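Local atomic coordinates of lipase (Photobacterium sp. M37, PDB entry 2ORY), a protein that probably hydrolyses the ester bonds of triacylglycerols at low temperature, as a cold-adapted lipase of the class 3 family with an alpha/beta-hydrolase fold. Residues Ser2-Met15 against Ala40-Trp52. Residues are numbered along the deposited sequence; the frame is centred on the assembly and turned at random.
Sequences SYTKEQLMLAFSYM and ALKTWKPFQEDDW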
ATOM      1  N   SER A   2     -21.674  -8.750  -6.795  1.00 53.35           N
ATOM      2  CA  SER A   2     -20.930 -10.017  -6.528  1.00 54.32           C
ATOM      3  C   SER A   2     -19.561  -9.788  -5.854  1.00 53.30           C
ATOM      4  O   SER A   2     -19.206 -10.513  -4.916  1.00 56.94           O
ATOM      5  CB  SER A   2     -20.777 -10.815  -7.835  1.00 53.71           C
ATOM      6  OG  SER A   2     -20.327  -9.999  -8.909  1.00 57.23           O
ATOM      7  N   TYR A   3     -18.795  -8.798  -6.320  1.00 44.54           N
ATOM      8  CA  TYR A   3     -17.501  -8.493  -5.704  1.00 42.14           C
ATOM      9  C   TYR A   3     -17.687  -7.394  -4.666  1.00 39.20           C
ATOM     10  O   TYR A   3     -18.343  -6.401  -4.936  1.00 41.04           O
ATOM     11  CB  TYR A   3     -16.484  -7.998  -6.739  1.00 40.74           C
ATOM     12  CG  TYR A   3     -16.108  -9.016  -7.783  1.00 43.40           C
ATOM     13  CD1 TYR A   3     -16.832  -9.126  -8.970  1.00 44.06           C
ATOM     14  CD2 TYR A   3     -15.050  -9.893  -7.572  1.00 42.70           C
ATOM     15  CE1 TYR A   3     -16.511 -10.085  -9.924  1.00 47.10           C
ATOM     16  CE2 TYR A   3     -14.720 -10.857  -8.518  1.00 46.87           C
ATOM     17  CZ  TYR A   3     -15.456 -10.948  -9.692  1.00 49.75           C
ATOM     18  OH  TYR A   3     -15.136 -11.904 -10.633  1.00 52.77           O
ATOM     19  N   THR A   4     -17.123  -7.560  -3.477  1.00 36.19           N
ATOM     20  CA  THR A   4     -17.254  -6.511  -2.472  1.00 35.24           C
ATOM     21  C   THR A   4     -16.290  -5.358  -2.812  1.00 35.32           C
ATOM     22  O   THR A   4     -15.425  -5.483  -3.689  1.00 27.86           O
ATOM     23  CB  THR A   4     -16.899  -7.027  -1.070  1.00 37.21           C
ATOM     24  OG1 THR A   4     -15.496  -7.320  -1.021  1.00 32.18           O
ATOM     25  CG2 THR A   4     -17.701  -8.302  -0.744  1.00 34.59           C
ATOM     26  N   LYS A   5     -16.451  -4.241  -2.111  1.00 28.64           N
ATOM     27  CA  LYS A   5     -15.610  -3.075  -2.318  1.00 35.60           C
ATOM     28  C   LYS A   5     -14.160  -3.452  -2.022  1.00 32.32           C
ATOM     29  O   LYS A   5     -13.259  -3.101  -2.772  1.00 30.09           O
ATOM     30  CB  LYS A   5     -16.059  -1.936  -1.397  1.00 37.82           C
ATOM     31  CG  LYS A   5     -15.292  -0.624  -1.555  1.00 42.60           C
ATOM     32  CD  LYS A   5     -15.820   0.421  -0.568  1.00 45.32           C
ATOM     33  CE  LYS A   5     -15.011   1.703  -0.606  1.00 47.93           C
ATOM     34  NZ  LYS A   5     -15.107   2.315  -1.941  1.00 52.85           N
ATOM     35  N   GLU A   6     -13.953  -4.190  -0.937  1.00 31.60           N
ATOM     36  CA  GLU A   6     -12.618  -4.615  -0.537  1.00 34.47           C
ATOM     37  C   GLU A   6     -11.951  -5.478  -1.595  1.00 31.62           C
ATOM     38  O   GLU A   6     -10.764  -5.316  -1.877  1.00 32.53           O
ATOM     39  CB  GLU A   6     -12.683  -5.365   0.793  1.00 33.72           C
ATOM     40  CG  GLU A   6     -13.218  -4.504   1.900  1.00 42.49           C
ATOM     41  CD  GLU A   6     -14.674  -4.769   2.203  1.00 49.88           C
ATOM     42  OE1 GLU A   6     -15.536  -4.709   1.289  1.00 48.23           O
ATOM     43  OE2 GLU A   6     -14.944  -5.035   3.390  1.00 55.72           O
ATOM     44  N   GLN A   7     -12.715  -6.399  -2.171  1.00 28.14           N
ATOM     45  CA  GLN A   7     -12.203  -7.273  -3.221  1.00 30.28           C
ATOM     46  C   GLN A   7     -11.863  -6.449  -4.463  1.00 31.39           C
ATOM     47  O   GLN A   7     -10.892  -6.725  -5.171  1.00 32.39           O
ATOM     48  CB  GLN A   7     -13.246  -8.329  -3.588  1.00 28.47           C
ATOM     49  CG  GLN A   7     -13.605  -9.255  -2.447  1.00 34.94           C
ATOM     50  CD  GLN A   7     -14.674 -10.241  -2.851  1.00 40.38           C
ATOM     51  OE1 GLN A   7     -15.811  -9.861  -3.132  1.00 39.66           O
ATOM     52  NE2 GLN A   7     -14.313 -11.515  -2.899  1.00 36.53           N
ATOM     53  N   LEU A   8     -12.665  -5.429  -4.726  1.00 28.36           N
ATOM     54  CA  LEU A   8     -12.420  -4.598  -5.885  1.00 29.03           C
ATOM     55  C   LEU A   8     -11.125  -3.845  -5.724  1.00 27.13           C
ATOM     56  O   LEU A   8     -10.307  -3.832  -6.631  1.00 37.39           O
ATOM     57  CB  LEU A   8     -13.566  -3.616  -6.100  1.00 27.89           C
ATOM     58  CG  LEU A   8     -13.418  -2.702  -7.314  1.00 30.75           C
ATOM     59  CD1 LEU A   8     -13.373  -3.538  -8.587  1.00 31.35           C
ATOM     60  CD2 LEU A   8     -14.596  -1.743  -7.358  1.00 34.26           C
ATOM     61  N   MET A   9     -10.939  -3.214  -4.572  1.00 30.14           N
ATOM     62  CA  MET A   9      -9.715  -2.473  -4.295  1.00 27.98           C
ATOM     63  C   MET A   9      -8.471  -3.387  -4.269  1.00 25.21           C
ATOM     64  O   MET A   9      -7.360  -2.938  -4.538  1.00 26.46           O
ATOM     65  CB  MET A   9      -9.850  -1.722  -2.967  1.00 25.05           C
ATOM     66  CG  MET A   9     -10.962  -0.669  -2.930  1.00 28.43           C
ATOM     67  SD  MET A   9     -10.994   0.503  -4.306  1.00 25.99           S
ATOM     68  CE  MET A   9      -9.747   1.536  -3.893  1.00 41.99           C
ATOM     69  N   LEU A  10      -8.652  -4.660  -3.924  1.00 26.75           N
ATOM     70  CA  LEU A  10      -7.534  -5.607  -3.915  1.00 25.64           C
ATOM     71  C   LEU A  10      -7.086  -5.763  -5.361  1.00 26.97           C
ATOM     72  O   LEU A  10      -5.897  -5.845  -5.652  1.00 27.84           O
ATOM     73  CB  LEU A  10      -7.974  -6.977  -3.388  1.00 26.30           C
ATOM     74  CG  LEU A  10      -6.845  -8.017  -3.367  1.00 30.21           C
ATOM     75  CD1 LEU A  10      -5.825  -7.591  -2.301  1.00 25.42           C
ATOM     76  CD2 LEU A  10      -7.382  -9.411  -3.065  1.00 22.41           C
ATOM     77  N   ALA A  11      -8.068  -5.805  -6.261  1.00 26.47           N
ATOM     78  CA  ALA A  11      -7.812  -5.932  -7.689  1.00 23.18           C
ATOM     79  C   ALA A  11      -7.033  -4.733  -8.223  1.00 25.21           C
ATOM     80  O   ALA A  11      -6.134  -4.882  -9.047  1.00 25.09           O
ATOM     81  CB  ALA A  11      -9.143  -6.080  -8.448  1.00 25.37           C
ATOM     82  N   PHE A  12      -7.389  -3.537  -7.773  1.00 23.88           N
ATOM     83  CA  PHE A  12      -6.693  -2.339  -8.224  1.00 26.03           C
ATOM     84  C   PHE A  12      -5.306  -2.271  -7.609  1.00 25.47           C
ATOM     85  O   PHE A  12      -4.359  -1.826  -8.249  1.00 24.23           O
ATOM     86  CB  PHE A  12      -7.470  -1.083  -7.836  1.00 27.25           C
ATOM     87  CG  PHE A  12      -8.676  -0.829  -8.690  1.00 31.00           C
ATOM     88  CD1 PHE A  12      -9.954  -0.802  -8.128  1.00 26.64           C
ATOM     89  CD2 PHE A  12      -8.531  -0.582 -10.053  1.00 21.65           C
ATOM     90  CE1 PHE A  12     -11.067  -0.526  -8.910  1.00 24.72           C
ATOM     91  CE2 PHE A  12      -9.636  -0.308 -10.843  1.00 27.98           C
ATOM     92  CZ  PHE A  12     -10.910  -0.277 -10.272  1.00 30.57           C
ATOM     93  N   SER A  13      -5.195  -2.713  -6.361  1.00 24.91           N
ATOM     94  CA  SER A  13      -3.913  -2.693  -5.683  1.00 22.16           C
ATOM     95  C   SER A  13      -2.950  -3.630  -6.391  1.00 24.50           C
ATOM     96  O   SER A  13      -1.770  -3.310  -6.542  1.00 23.42           O
ATOM     97  CB  SER A  13      -4.059  -3.118  -4.221  1.00 21.42           C
ATOM     98  OG  SER A  13      -4.637  -2.084  -3.441  1.00 22.45           O
ATOM     99  N   TYR A  14      -3.451  -4.779  -6.836  1.00 22.92           N
ATOM    100  CA  TYR A  14      -2.591  -5.752  -7.517  1.00 24.05           C
ATOM    101  C   TYR A  14      -2.282  -5.424  -8.968  1.00 27.49           C
ATOM    102  O   TYR A  14      -1.203  -5.762  -9.469  1.00 29.22           O
ATOM    103  CB  TYR A  14      -3.157  -7.170  -7.393  1.00 17.91           C
ATOM    104  CG  TYR A  14      -2.704  -7.843  -6.104  1.00 23.90           C
ATOM    105  CD1 TYR A  14      -2.970  -7.255  -4.863  1.00 22.80           C
ATOM    106  CD2 TYR A  14      -1.973  -9.036  -6.122  1.00 15.38           C
ATOM    107  CE1 TYR A  14      -2.520  -7.826  -3.672  1.00 22.41           C
ATOM    108  CE2 TYR A  14      -1.515  -9.631  -4.927  1.00 19.95           C
ATOM    109  CZ  TYR A  14      -1.792  -9.014  -3.703  1.00 26.85           C
ATOM    110  OH  TYR A  14      -1.351  -9.558  -2.509  1.00 21.52           O
ATOM    111  N   MET A  15      -3.207  -4.744  -9.634  1.00 26.66           N
ATOM    112  CA  MET A  15      -2.992  -4.338 -11.019  1.00 29.06           C
ATOM    113  C   MET A  15      -1.847  -3.318 -11.038  1.00 29.94           C
ATOM    114  O   MET A  15      -1.192  -3.132 -12.058  1.00 27.01           O
ATOM    115  CB  MET A  15      -4.267  -3.700 -11.584  1.00 28.81           C
ATOM    116  CG  MET A  15      -4.212  -3.418 -13.090  1.00 33.17           C
ATOM    117  SD  MET A  15      -5.774  -2.742 -13.725  1.00 35.11           S
ATOM    118  CE  MET A  15      -5.609  -1.046 -13.296  1.00 32.09           C
ATOM    119  N   ALA A  40      -6.241  -5.176 -18.743  1.00 39.68           N
ATOM    120  CA  ALA A  40      -6.800  -5.741 -17.513  1.00 39.73           C
ATOM    121  C   ALA A  40      -8.207  -5.201 -17.225  1.00 36.64           C
ATOM    122  O   ALA A  40      -9.139  -5.958 -16.967  1.00 33.68           O
ATOM    123  CB  ALA A  40      -5.875  -5.430 -16.327  1.00 37.75           C
ATOM    124  N   LEU A  41      -8.356  -3.884 -17.256  1.00 38.30           N
ATOM    125  CA  LEU A  41      -9.654  -3.291 -16.988  1.00 40.80           C
ATOM    126  C   LEU A  41     -10.698  -3.821 -17.968  1.00 46.59           C
ATOM    127  O   LEU A  41     -11.888  -3.560 -17.822  1.00 50.67           O
ATOM    128  CB  LEU A  41      -9.568  -1.772 -17.097  1.00 36.04           C
ATOM    129  CG  LEU A  41      -8.790  -1.013 -16.022  1.00 38.13           C
ATOM    130  CD1 LEU A  41      -8.793   0.471 -16.369  1.00 33.99           C
ATOM    131  CD2 LEU A  41      -9.430  -1.249 -14.655  1.00 35.20           C
ATOM    132  N   LYS A  42     -10.246  -4.581 -18.958  1.00 50.24           N
ATOM    133  CA  LYS A  42     -11.134  -5.117 -19.978  1.00 50.32           C
ATOM    134  C   LYS A  42     -11.330  -6.619 -19.889  1.00 45.00           C
ATOM    135  O   LYS A  42     -12.289  -7.154 -20.429  1.00 44.91           O
ATOM    136  CB  LYS A  42     -10.582  -4.768 -21.356  1.00 55.21           C
ATOM    137  CG  LYS A  42     -11.423  -5.246 -22.514  1.00 61.16           C
ATOM    138  CD  LYS A  42     -10.682  -5.068 -23.840  1.00 67.35           C
ATOM    139  CE  LYS A  42      -9.476  -6.008 -23.951  1.00 69.55           C
ATOM    140  NZ  LYS A  42      -8.781  -5.910 -25.274  1.00 70.19           N
ATOM    141  N   THR A  43     -10.433  -7.302 -19.195  1.00 43.27           N
ATOM    142  CA  THR A  43     -10.534  -8.746 -19.105  1.00 42.86           C
ATOM    143  C   THR A  43     -10.686  -9.318 -17.707  1.00 43.43           C
ATOM    144  O   THR A  43     -11.301 -10.372 -17.527  1.00 43.83           O
ATOM    145  CB  THR A  43      -9.312  -9.394 -19.771  1.00 47.85           C
ATOM    146  OG1 THR A  43      -8.125  -9.022 -19.058  1.00 47.98           O
ATOM    147  CG2 THR A  43      -9.196  -8.925 -21.226  1.00 43.95           C
ATOM    148  N   TRP A  44     -10.119  -8.644 -16.710  1.00 44.72           N
ATOM    149  CA  TRP A  44     -10.212  -9.126 -15.329  1.00 41.22           C
ATOM    150  C   TRP A  44     -11.679  -9.164 -14.910  1.00 39.41           C
ATOM    151  O   TRP A  44     -12.408  -8.186 -15.104  1.00 34.27           O
ATOM    152  CB  TRP A  44      -9.439  -8.195 -14.390  1.00 42.39           C
ATOM    153  CG  TRP A  44      -7.937  -8.323 -14.432  1.00 39.85           C
ATOM    154  CD1 TRP A  44      -7.164  -8.653 -15.510  1.00 40.45           C
ATOM    155  CD2 TRP A  44      -7.031  -8.034 -13.364  1.00 39.91           C
ATOM    156  NE1 TRP A  44      -5.831  -8.583 -15.179  1.00 37.81           N
ATOM    157  CE2 TRP A  44      -5.721  -8.202 -13.870  1.00 41.37           C
ATOM    158  CE3 TRP A  44      -7.199  -7.642 -12.028  1.00 37.27           C
ATOM    159  CZ2 TRP A  44      -4.584  -7.989 -13.083  1.00 38.99           C
ATOM    160  CZ3 TRP A  44      -6.065  -7.432 -11.245  1.00 36.45           C
ATOM    161  CH2 TRP A  44      -4.778  -7.604 -11.775  1.00 39.29           C
ATOM    162  N   LYS A  45     -12.108 -10.282 -14.328  1.00 39.17           N
ATOM    163  CA  LYS A  45     -13.496 -10.430 -13.894  1.00 44.05           C
ATOM    164  C   LYS A  45     -14.022  -9.219 -13.104  1.00 44.07           C
ATOM    165  O   LYS A  45     -14.980  -8.560 -13.518  1.00 44.05           O
ATOM    166  CB  LYS A  45     -13.665 -11.696 -13.047  1.00 46.98           C
ATOM    167  CG  LYS A  45     -13.474 -13.014 -13.782  1.00 51.29           C
ATOM    168  CD  LYS A  45     -13.819 -14.176 -12.850  1.00 53.16           C
ATOM    169  CE  LYS A  45     -13.396 -15.528 -13.418  1.00 55.97           C
ATOM    170  NZ  LYS A  45     -13.688 -16.677 -12.494  1.00 53.17           N
ATOM    171  N   PRO A  46     -13.393  -8.904 -11.960  1.00 41.39           N
ATOM    172  CA  PRO A  46     -13.844  -7.766 -11.155  1.00 39.86           C
ATOM    173  C   PRO A  46     -14.010  -6.430 -11.888  1.00 36.96           C
ATOM    174  O   PRO A  46     -14.731  -5.545 -11.416  1.00 36.64           O
ATOM    175  CB  PRO A  46     -12.800  -7.707 -10.035  1.00 37.25           C
ATOM    176  CG  PRO A  46     -11.594  -8.292 -10.659  1.00 40.84           C
ATOM    177  CD  PRO A  46     -12.147  -9.466 -11.413  1.00 39.35           C
ATOM    178  N   PHE A  47     -13.369  -6.278 -13.041  1.00 35.98           N
ATOM    179  CA  PHE A  47     -13.481  -5.024 -13.784  1.00 36.24           C
ATOM    180  C   PHE A  47     -14.504  -5.085 -14.925  1.00 37.88           C
ATOM    181  O   PHE A  47     -14.687  -4.105 -15.637  1.00 35.87           O
ATOM    182  CB  PHE A  47     -12.117  -4.611 -14.368  1.00 37.27           C
ATOM    183  CG  PHE A  47     -11.012  -4.466 -13.343  1.00 36.96           C
ATOM    184  CD1 PHE A  47     -11.253  -3.872 -12.103  1.00 40.77           C
ATOM    185  CD2 PHE A  47      -9.720  -4.902 -13.629  1.00 37.35           C
ATOM    186  CE1 PHE A  47     -10.216  -3.714 -11.157  1.00 37.77           C
ATOM    187  CE2 PHE A  47      -8.682  -4.749 -12.697  1.00 38.90           C
ATOM    188  CZ  PHE A  47      -8.934  -4.152 -11.455  1.00 33.28           C
ATOM    189  N   GLN A  48     -15.177  -6.218 -15.089  1.00 37.00           N
ATOM    190  CA  GLN A  48     -16.141  -6.368 -16.178  1.00 45.33           C
ATOM    191  C   GLN A  48     -17.558  -5.894 -15.856  1.00 47.69           C
ATOM    192  O   GLN A  48     -18.410  -5.810 -16.742  1.00 46.08           O
ATOM    193  CB  GLN A  48     -16.192  -7.834 -16.630  1.00 44.77           C
ATOM    194  CG  GLN A  48     -14.872  -8.368 -17.170  1.00 55.16           C
ATOM    195  CD  GLN A  48     -14.892  -9.876 -17.393  1.00 60.06           C
ATOM    196  OE1 GLN A  48     -15.288 -10.643 -16.511  1.00 61.24           O
ATOM    197  NE2 GLN A  48     -14.450 -10.306 -18.572  1.00 62.76           N
ATOM    198  N   GLU A  49     -17.814  -5.574 -14.598  1.00 51.09           N
ATOM    199  CA  GLU A  49     -19.146  -5.142 -14.200  1.00 52.87           C
ATOM    200  C   GLU A  49     -19.361  -3.638 -14.346  1.00 53.15           C
ATOM    201  O   GLU A  49     -20.452  -3.129 -14.077  1.00 55.49           O
ATOM    202  CB  GLU A  49     -19.407  -5.578 -12.756  1.00 57.81           C
ATOM    203  CG  GLU A  49     -19.057  -7.043 -12.498  1.00 59.44           C
ATOM    204  CD  GLU A  49     -19.430  -7.501 -11.104  1.00 62.97           C
ATOM    205  OE1 GLU A  49     -18.984  -6.864 -10.122  1.00 64.12           O
ATOM    206  OE2 GLU A  49     -20.164  -8.507 -10.991  1.00 63.36           O
ATOM    207  N   ASP A  50     -18.320  -2.927 -14.763  1.00 48.95           N
ATOM    208  CA  ASP A  50     -18.401  -1.475 -14.943  1.00 47.41           C
ATOM    209  C   ASP A  50     -17.421  -1.082 -16.038  1.00 44.65           C
ATOM    210  O   ASP A  50     -16.737  -1.930 -16.600  1.00 46.92           O
ATOM    211  CB  ASP A  50     -18.020  -0.742 -13.647  1.00 42.45           C
ATOM    212  CG  ASP A  50     -18.908  -1.113 -12.473  1.00 44.59           C
ATOM    213  OD1 ASP A  50     -20.040  -0.592 -12.391  1.00 43.56           O
ATOM    214  OD2 ASP A  50     -18.471  -1.928 -11.632  1.00 40.61           O
ATOM    215  N   ASP A  51     -17.361   0.204 -16.348  1.00 44.17           N
ATOM    216  CA  ASP A  51     -16.436   0.675 -17.358  1.00 46.35           C
ATOM    217  C   ASP A  51     -15.488   1.654 -16.703  1.00 45.18           C
ATOM    218  O   ASP A  51     -15.851   2.776 -16.353  1.00 45.16           O
ATOM    219  CB  ASP A  51     -17.176   1.334 -18.522  1.00 53.64           C
ATOM    220  CG  ASP A  51     -17.034   0.545 -19.823  1.00 60.34           C
ATOM    221  OD1 ASP A  51     -15.885   0.368 -20.296  1.00 62.96           O
ATOM    222  OD2 ASP A  51     -18.071   0.102 -20.371  1.00 62.13           O
ATOM    223  N   TRP A  52     -14.258   1.207 -16.528  1.00 44.27           N
ATOM    224  CA  TRP A  52     -13.259   2.020 -15.883  1.00 39.86           C
ATOM    225  C   TRP A  52     -12.343   2.677 -16.887  1.00 39.74           C
ATOM    226  O   TRP A  52     -12.137   2.155 -17.985  1.00 40.78           O
ATOM    227  CB  TRP A  52     -12.459   1.155 -14.935  1.00 34.79           C
ATOM    228  CG  TRP A  52     -13.311   0.449 -13.944  1.00 33.18           C
ATOM    229  CD1 TRP A  52     -13.871  -0.790 -14.071  1.00 34.72           C
ATOM    230  CD2 TRP A  52     -13.637   0.905 -12.624  1.00 32.28           C
ATOM    231  NE1 TRP A  52     -14.513  -1.143 -12.902  1.00 30.99           N
ATOM    232  CE2 TRP A  52     -14.387  -0.120 -12.002  1.00 29.64           C
ATOM    233  CE3 TRP A  52     -13.366   2.078 -11.907  1.00 31.18           C
ATOM    234  CZ2 TRP A  52     -14.866  -0.009 -10.696  1.00 33.84           C
ATOM    235  CZ3 TRP A  52     -13.845   2.191 -10.600  1.00 36.08           C
ATOM    236  CH2 TRP A  52     -14.586   1.149 -10.009  1.00 33.64           C
TER
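Phe12 and Phe47 both set CG beside their own backbone N (chi1 -76° and -57°), which brings the two rings into contact where helix 5-15 meets the turn that follows helix 30-43. CE1 of Phe47 lies over one face of the Phe12 ring, displaced toward its rim and 3.5 Å from Phe12 CE2, and the ring planes are 34° apart. The far edge of Phe12 is directed at the indole of Trp52 in a T-shaped pair, with Phe12 CZ above the middle of the six-membered ring, so that Phe12, Phe47 and Trp52 form an aromatic cluster. Leu8 adds CD2 to the same indole, 3.8 Å from Trp52 CZ2. One turn along the helix, CB of Ala11 touches both Phe47 CZ (3.6 Å) and Pro46 CG.

The extended CB-CG arm of Met15 carries its sulfur to Phe47 CE2 and Ala40 CB, each at 3.7 Å, and the bend at the last torsion turns CE toward Leu41. The sulfur makes Met-aromatic contacts, oblique to the Phe47 ring and above the Trp44 face at longer range. Near the N-terminus, Tyr3 receives the CA of Pro46 over its ring centre, a CH-pi contact of 3.8 Å to the centroid, while the Glu49 carboxylate stands at the ring edge. The Tyr3 hydroxyl is hydrogen-bonded to Asp325.

No hydrogen bond joins the two segments; aromatic and aliphatic side chains hold them together. The cluster lies against the central sheet, where Phe12 and Trp52 touch Ile76 of strand 66-78, while Met9, on another side of helix 5-15, packs on strands 166-173 and 199-206.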